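Local coordinates for bumblebee peptidoglycan recognition protein SA (Bombus, PDB 5XZ4) that probably recognises bacterial peptidoglycan in insect immunity, binding the Dap-type polymer in preference to the Lys-type, at residues I76-V82 against K119-A124; I29-V34 against G135-E139. All blocks are in the same frame, centred on the assembly; numbering follows the deposited sequence.

Contact 1: I76-V82 against K119-A124; sequences IGGDGNV and KMLNAA
Residues 76-82 make the connecting loop of a beta hairpin, with a type I turn from Gly-77 to Gly-80 that lies against the first turns of helix 118-134, the backbones nearest at Gly-80 and Lys-119 with their CA atoms 4.9 Å apart. The hairpin joins strands 74-76 and 82-84 at one edge of the mixed sheet of the amidase-like PGRP domain, and no direct hydrogen bond ties the loop to the helix. Ile-76 reaches the helix with both branches: CG2, anti to the backbone N, lies over the Met-120 backbone, 3.5 Å from Met-120 O, while CD1 rests on Ala-124, 3.9 Å from its CA. Replacing Ile-76 by an alanine removes both branches and is likely to leave a gap against the Met-120 backbone and the Ala-124 methyl. Met-120 runs extended alongside Gly-77 and Gly-78 and bends at its last torsion (chi3 84°), which carries CE to 3.3 Å from Ile-76 O; its CG passes Gly-77 O and Gly-78 CA. Asp-79, turned from the helix, braces the loop by an Asx turn to Asn-81 N, and its OD2 hydrogen-bonds Tyr-83 OH. Ala-123 CB meets Gly-80 O at 3.4 Å. On the solvent side, Lys-119 lays CD 3.4 Å from Gly-78 O, and one water bridges the two residues, donating to Gly-78 O at 2.8 Å and accepting from Lys-119 NZ at 2.9 Å.

Contact 2: I29-V34 against G135-E139; sequences IPIPYV and GILRE
With CG beside the backbone N (chi1 -61°), Leu-137 sends its two methyls to Ile-31 and Val-34, and in Arg-138, CG and CD run along Ile-31 and Pro-32 before a bend at chi3 (63°) turns NE off that line. The backbones form a short parallel beta bridge, Ile-31 with Leu-137, at the start of strand 31-38 in the PGRP sheet. Two bonds flank it: Ile-31 N donates to Ile-136 O at 3.0 Å, and Arg-138 N returns a nearly straight bond (175°) to Ile-31 O. Pro-30, preceded by a cis peptide bond, adds a CA-H...O contact to the same Ile-136 O, its ring reaching Gly-135 O through CB at 3.5 Å. On the buried face Leu-137 CD2 touches Ile-31 CB at 4.0 Å, whereas CD1 meets Val-34 CG2 with the side chains nearly at right angles. The Ile-31 and Ile-136 side chains run alongside each other, Ile-31 CD1 touching Ile-136 CG2; Val-103 of the neighbouring strand and Trp-88 extend this apolar cluster. On the solvent side the methylenes of Arg-138 do the packing while its NE makes a salt bridge with Asp-140. Gly-135, with positive phi, turns the chain out of helix 118-134 and into the bridge. Arg-138 CG lies 3.5 Å from Ile-31 O, and its CD comes within 3.8 Å of Pro-32 CA.

How the contacts relate
Both contacts belong to the same amidase-like domain, their centres 20 Å apart and their nearest atoms about 7 Å apart, without touching. Helix 118-134 connects them: its first turns take part in contact 1, and the chain leaving its end enters contact 2 through strand 137-138. In sequence the order is 29-34, 76-82, 119-124, 135-139, so contact 2 encloses contact 1. Strand 31-38 lies inside the mixed sheet, next to 102-107, whereas the hairpin of contact 1 joins 74-76 to the edge strand 82-84. The start of the helix packs on the hairpin, and the chain just past its end pairs with strand 31-38, which ties distant stretches of chain into one compact domain.

Contact 1: I76-V82 against K119-A124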
ATOM      1  N   ILE A  76       4.632   2.102  -2.236  1.00  6.97           N
ATOM      2  CA  ILE A  76       5.726   3.017  -1.839  1.00  7.29           C
ATOM      3  C   ILE A  76       7.004   2.551  -2.545  1.00  7.49           C
ATOM      4  O   ILE A  76       7.438   1.414  -2.359  1.00  8.34           O
ATOM      5  CB  ILE A  76       5.968   3.046  -0.296  1.00  7.84           C
ATOM      6  CG1 ILE A  76       4.659   3.255   0.499  1.00  8.17           C
ATOM      7  CG2 ILE A  76       7.062   4.081   0.060  1.00  8.80           C
ATOM      8  CD1 ILE A  76       4.017   4.611   0.291  1.00  9.74           C
ATOM      9  N   GLY A  77       7.591   3.435  -3.352  1.00  7.66           N
ATOM     10  CA  GLY A  77       8.863   3.145  -4.010  1.00  8.32           C
ATOM     11  C   GLY A  77      10.084   3.508  -3.194  1.00  9.62           C
ATOM     12  O   GLY A  77      10.035   4.413  -2.338  1.00 10.40           O
ATOM     13  N   GLY A  78      11.217   2.866  -3.477  1.00 10.26           N
ATOM     14  CA  GLY A  78      12.494   3.247  -2.865  1.00 10.91           C
ATOM     15  C   GLY A  78      13.022   4.596  -3.360  1.00 11.25           C
ATOM     16  O   GLY A  78      14.012   5.123  -2.812  1.00 12.39           O
ATOM     17  N   ASP A  79      12.367   5.150  -4.386  1.00 10.53           N
ATOM     18  CA  ASP A  79      12.563   6.556  -4.788  1.00 11.42           C
ATOM     19  C   ASP A  79      11.902   7.557  -3.813  1.00 11.77           C
ATOM     20  O   ASP A  79      12.080   8.774  -3.972  1.00 13.42           O
ATOM     21  CB  ASP A  79      12.045   6.778  -6.228  1.00 12.67           C
ATOM     22  CG  ASP A  79      10.541   6.536  -6.378  1.00 12.80           C
ATOM     23  OD1 ASP A  79       9.870   6.052  -5.432  1.00 12.09           O
ATOM     24  OD2 ASP A  79      10.001   6.839  -7.468  1.00 14.48           O
ATOM     25  N   GLY A  80      11.133   7.063  -2.835  1.00 11.45           N
ATOM     26  CA  GLY A  80      10.465   7.933  -1.880  1.00 11.23           C
ATOM     27  C   GLY A  80       9.105   8.419  -2.354  1.00 10.99           C
ATOM     28  O   GLY A  80       8.529   9.300  -1.709  1.00 12.87           O
ATOM     29  N   ASN A  81       8.605   7.900  -3.480  1.00 10.61           N
ATOM     30  CA  ASN A  81       7.329   8.315  -4.061  1.00 10.61           C
ATOM     31  C   ASN A  81       6.197   7.358  -3.741  1.00  9.47           C
ATOM     32  O   ASN A  81       6.414   6.158  -3.495  1.00  9.67           O
ATOM     33  CB  ASN A  81       7.463   8.497  -5.574  1.00 11.65           C
ATOM     34  CG  ASN A  81       8.261   9.727  -5.934  1.00 13.35           C
ATOM     35  OD1 ASN A  81       8.026  10.817  -5.392  1.00 17.62           O
ATOM     36  ND2 ASN A  81       9.226   9.554  -6.815  1.00 14.60           N
ATOM     37  N   VAL A  82       4.990   7.918  -3.740  1.00  9.42           N
ATOM     38  CA  VAL A  82       3.753   7.156  -3.580  1.00  8.93           C
ATOM     39  C   VAL A  82       3.124   6.965  -4.963  1.00  8.53           C
ATOM     40  O   VAL A  82       2.930   7.940  -5.697  1.00  9.43           O
ATOM     41  CB  VAL A  82       2.758   7.902  -2.642  1.00  9.00           C
ATOM     42  CG1 VAL A  82       1.452   7.117  -2.499  1.00  9.57           C
ATOM     43  CG2 VAL A  82       3.375   8.151  -1.269  1.00 10.05           C
ATOM     44  N   LYS A 119      13.353   7.044   3.552  1.00 11.85           N
ATOM     45  CA  LYS A 119      12.506   7.765   2.607  1.00 12.69           C
ATOM     46  C   LYS A 119      11.207   7.008   2.304  1.00 10.99           C
ATOM     47  O   LYS A 119      10.181   7.637   2.073  1.00 10.96           O
ATOM     48  CB  LYS A 119      13.240   8.228   1.347  1.00 15.12           C
ATOM     49  CG  LYS A 119      13.637   7.103   0.438  1.00 16.59           C
ATOM     50  CD  LYS A 119      14.815   7.433  -0.474  1.00 22.39           C
ATOM     51  CE  LYS A 119      14.852   8.847  -1.031  1.00 25.48           C
ATOM     52  NZ  LYS A 119      15.806   8.988  -2.135  1.00 19.12           N
ATOM     53  N   MET A 120      11.236   5.669   2.351  1.00 10.39           N
ATOM     54  CA  MET A 120      10.008   4.880   2.151  1.00 10.05           C
ATOM     55  C   MET A 120       9.091   5.019   3.356  1.00  9.14           C
ATOM     56  O   MET A 120       7.897   5.276   3.201  1.00  9.21           O
ATOM     57  CB  MET A 120      10.295   3.386   1.919  1.00 10.06           C
ATOM     58  CG  MET A 120      11.151   3.094   0.689  1.00 10.51           C
ATOM     59  SD  MET A 120      11.408   1.319   0.507  1.00 11.56           S
ATOM     60  CE  MET A 120       9.941   0.803  -0.364  1.00 11.65           C
ATOM     61  N   LEU A 121       9.644   4.863   4.562  1.00  9.91           N
ATOM     62  CA  LEU A 121       8.822   5.012   5.762  1.00 10.05           C
ATOM     63  C   LEU A 121       8.221   6.410   5.878  1.00  9.54           C
ATOM     64  O   LEU A 121       7.035   6.546   6.233  1.00  8.88           O
ATOM     65  CB  LEU A 121       9.642   4.701   6.994  1.00 10.75           C
ATOM     66  CG  LEU A 121       9.868   3.218   7.236  1.00 13.84           C
ATOM     67  CD1 LEU A 121      11.076   3.123   8.149  1.00 16.44           C
ATOM     68  CD2 LEU A 121       8.592   2.584   7.820  1.00 15.62           C
ATOM     69  N   ASN A 122       9.006   7.436   5.557  1.00  9.92           N
ATOM     70  CA  ASN A 122       8.505   8.800   5.620  1.00 11.46           C
ATOM     71  C   ASN A 122       7.388   9.046   4.603  1.00 11.47           C
ATOM     72  O   ASN A 122       6.387   9.691   4.920  1.00 10.93           O
ATOM     73  CB  ASN A 122       9.637   9.814   5.461  1.00 14.02           C
ATOM     74  CG  ASN A 122       9.241  11.194   5.938  1.00 19.05           C
ATOM     75  OD1 ASN A 122       8.665  11.957   5.180  1.00 23.26           O
ATOM     76  ND2 ASN A 122       9.531  11.516   7.209  1.00 22.58           N
ATOM     77  N   ALA A 123       7.532   8.526   3.391  1.00 10.66           N
ATOM     78  CA  ALA A 123       6.471   8.674   2.381  1.00  9.94           C
ATOM     79  C   ALA A 123       5.164   8.017   2.831  1.00  9.02           C
ATOM     80  O   ALA A 123       4.071   8.595   2.709  1.00  9.82           O
ATOM     81  CB  ALA A 123       6.915   8.107   1.027  1.00 11.03           C
ATOM     82  N   ALA A 124       5.266   6.803   3.368  1.00  9.02           N
ATOM     83  CA  ALA A 124       4.065   6.116   3.852  1.00  8.60           C
ATOM     84  C   ALA A 124       3.414   6.839   5.046  1.00  8.29           C
ATOM     85  O   ALA A 124       2.181   6.982   5.092  1.00  8.66           O
ATOM     86  CB  ALA A 124       4.405   4.692   4.239  1.00  9.25           C
TER
HETATM   87  O   HOH W   1      16.350   6.537  -3.576  1.00 27.48           O

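Contact 2: I29-V34 against G135-E139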
ATOM      1  N   ILE A  29     -16.286   5.948   3.303  1.00 13.47           N
ATOM      2  CA  ILE A  29     -15.278   6.968   3.724  1.00 14.63           C
ATOM      3  C   ILE A  29     -15.904   7.787   4.865  1.00 15.11           C
ATOM      4  O   ILE A  29     -17.056   8.189   4.719  1.00 15.25           O
ATOM      5  CB  ILE A  29     -14.817   7.897   2.542  1.00 16.00           C
ATOM      6  CG1 ILE A  29     -13.535   7.373   1.849  1.00 22.62           C
ATOM      7  CG2 ILE A  29     -14.283   9.255   2.983  1.00 16.12           C
ATOM      8  CD1 ILE A  29     -13.561   6.053   1.130  1.00 21.09           C
ATOM      9  N   PRO A  30     -15.197   8.038   5.982  1.00 14.98           N
ATOM     10  CA  PRO A  30     -13.769   7.732   6.182  1.00 14.04           C
ATOM     11  C   PRO A  30     -13.483   6.281   6.564  1.00 13.96           C
ATOM     12  O   PRO A  30     -14.325   5.586   7.140  1.00 14.87           O
ATOM     13  CB  PRO A  30     -13.356   8.702   7.306  1.00 14.89           C
ATOM     14  CG  PRO A  30     -14.620   8.954   8.064  1.00 16.63           C
ATOM     15  CD  PRO A  30     -15.728   8.930   7.042  1.00 15.82           C
ATOM     16  N   ILE A  31     -12.247   5.878   6.282  1.00 12.75           N
ATOM     17  CA  ILE A  31     -11.808   4.485   6.369  1.00 12.44           C
ATOM     18  C   ILE A  31     -11.164   4.178   7.740  1.00 11.71           C
ATOM     19  O   ILE A  31     -10.374   4.980   8.236  1.00 12.48           O
ATOM     20  CB  ILE A  31     -10.782   4.234   5.234  1.00 12.62           C
ATOM     21  CG1 ILE A  31     -11.429   4.475   3.863  1.00 13.36           C
ATOM     22  CG2 ILE A  31     -10.150   2.843   5.316  1.00 12.84           C
ATOM     23  CD1 ILE A  31     -10.416   4.820   2.788  1.00 14.63           C
ATOM     24  N   PRO A  32     -11.457   2.991   8.333  1.00 12.11           N
ATOM     25  CA  PRO A  32     -10.972   2.692   9.693  1.00 12.52           C
ATOM     26  C   PRO A  32      -9.587   2.054   9.831  1.00 12.11           C
ATOM     27  O   PRO A  32      -8.965   2.173  10.883  1.00 12.13           O
ATOM     28  CB  PRO A  32     -12.058   1.758  10.253  1.00 13.91           C
ATOM     29  CG  PRO A  32     -12.582   1.060   9.030  1.00 14.24           C
ATOM     30  CD  PRO A  32     -12.587   2.110   7.962  1.00 13.65           C
ATOM     31  N   TYR A  33      -9.095   1.407   8.764  1.00 12.15           N
ATOM     32  CA  TYR A  33      -7.810   0.665   8.807  1.00 11.31           C
ATOM     33  C   TYR A  33      -6.880   1.034   7.662  1.00  9.33           C
ATOM     34  O   TYR A  33      -7.331   1.316   6.551  1.00  9.64           O
ATOM     35  CB  TYR A  33      -8.026  -0.858   8.759  1.00 12.63           C
ATOM     36  CG  TYR A  33      -8.721  -1.426   9.971  1.00 13.21           C
ATOM     37  CD1 TYR A  33      -7.986  -1.804  11.105  1.00 14.54           C
ATOM     38  CD2 TYR A  33     -10.109  -1.606   9.974  1.00 13.93           C
ATOM     39  CE1 TYR A  33      -8.640  -2.304  12.249  1.00 15.92           C
ATOM     40  CE2 TYR A  33     -10.770  -2.132  11.087  1.00 15.76           C
ATOM     41  CZ  TYR A  33     -10.030  -2.475  12.214  1.00 17.30           C
ATOM     42  OH  TYR A  33     -10.704  -2.968  13.320  1.00 21.43           O
ATOM     43  N   VAL A  34      -5.583   0.981   7.954  1.00  9.16           N
ATOM     44  CA  VAL A  34      -4.543   0.934   6.919  1.00  8.63           C
ATOM     45  C   VAL A  34      -3.802  -0.385   7.143  1.00  8.97           C
ATOM     46  O   VAL A  34      -3.361  -0.658   8.274  1.00  9.37           O
ATOM     47  CB  VAL A  34      -3.588   2.136   7.029  1.00  8.52           C
ATOM     48  CG1 VAL A  34      -2.382   1.989   6.103  1.00  9.62           C
ATOM     49  CG2 VAL A  34      -4.306   3.433   6.708  1.00 10.03           C
ATOM     50  N   GLY A 135      -9.446  13.939   5.746  1.00 17.83           N
ATOM     51  CA  GLY A 135     -10.679  13.310   6.213  1.00 16.75           C
ATOM     52  C   GLY A 135     -11.043  12.036   5.469  1.00 16.14           C
ATOM     53  O   GLY A 135     -12.139  11.515   5.631  1.00 17.86           O
ATOM     54  N   ILE A 136     -10.117  11.536   4.646  1.00 15.21           N
ATOM     55  CA  ILE A 136     -10.289  10.264   3.931  1.00 15.29           C
ATOM     56  C   ILE A 136     -10.129   9.077   4.896  1.00 13.44           C
ATOM     57  O   ILE A 136     -10.835   8.068   4.784  1.00 14.60           O
ATOM     58  CB  ILE A 136      -9.266  10.146   2.772  1.00 15.66           C
ATOM     59  CG1 ILE A 136      -9.420  11.308   1.771  1.00 17.46           C
ATOM     60  CG2 ILE A 136      -9.388   8.787   2.076  1.00 16.42           C
ATOM     61  CD1 ILE A 136      -8.214  11.520   0.881  1.00 17.88           C
ATOM     62  N   LEU A 137      -9.171   9.194   5.816  1.00 13.14           N
ATOM     63  CA  LEU A 137      -8.954   8.192   6.875  1.00 12.56           C
ATOM     64  C   LEU A 137      -9.551   8.719   8.158  1.00 13.22           C
ATOM     65  O   LEU A 137      -9.509   9.918   8.391  1.00 14.46           O
ATOM     66  CB  LEU A 137      -7.448   7.936   7.074  1.00 11.93           C
ATOM     67  CG  LEU A 137      -6.695   7.387   5.853  1.00 11.64           C
ATOM     68  CD1 LEU A 137      -5.220   7.228   6.201  1.00 12.95           C
ATOM     69  CD2 LEU A 137      -7.262   6.038   5.398  1.00 13.28           C
ATOM     70  N   ARG A 138     -10.081   7.834   8.984  1.00 12.48           N
ATOM     71  CA  ARG A 138     -10.624   8.260  10.304  1.00 14.34           C
ATOM     72  C   ARG A 138      -9.500   8.867  11.150  1.00 15.31           C
ATOM     73  O   ARG A 138      -8.324   8.485  11.028  1.00 13.94           O
ATOM     74  CB  ARG A 138     -11.213   7.055  11.025  1.00 15.97           C
ATOM     75  CG  ARG A 138     -12.534   6.577  10.443  1.00 18.18           C
ATOM     76  CD  ARG A 138     -13.123   5.425  11.239  1.00 21.03           C
ATOM     77  NE  ARG A 138     -13.455   5.804  12.604  1.00 25.26           N
ATOM     78  CZ  ARG A 138     -14.683   6.042  13.071  1.00 23.49           C
ATOM     79  NH1 ARG A 138     -14.830   6.373  14.346  1.00 29.44           N
ATOM     80  NH2 ARG A 138     -15.761   5.946  12.294  1.00 27.56           N
ATOM     81  N   GLU A 139      -9.867   9.813  12.018  1.00 16.08           N
ATOM     82  CA  GLU A 139      -8.909  10.441  12.946  1.00 17.75           C
ATOM     83  C   GLU A 139      -8.224   9.398  13.851  1.00 17.17           C
ATOM     84  O   GLU A 139      -7.051   9.548  14.210  1.00 19.15           O
ATOM     85  CB  GLU A 139      -9.606  11.513  13.805  1.00 21.31           C
ATOM     86  CG  GLU A 139     -10.265  12.639  13.019  1.00 29.35           C
ATOM     87  CD  GLU A 139      -9.301  13.747  12.633  1.00 36.21           C
ATOM     88  OE1 GLU A 139      -8.615  14.293  13.527  1.00 44.82           O
ATOM     89  OE2 GLU A 139      -9.255  14.088  11.436  1.00 40.32           O
TER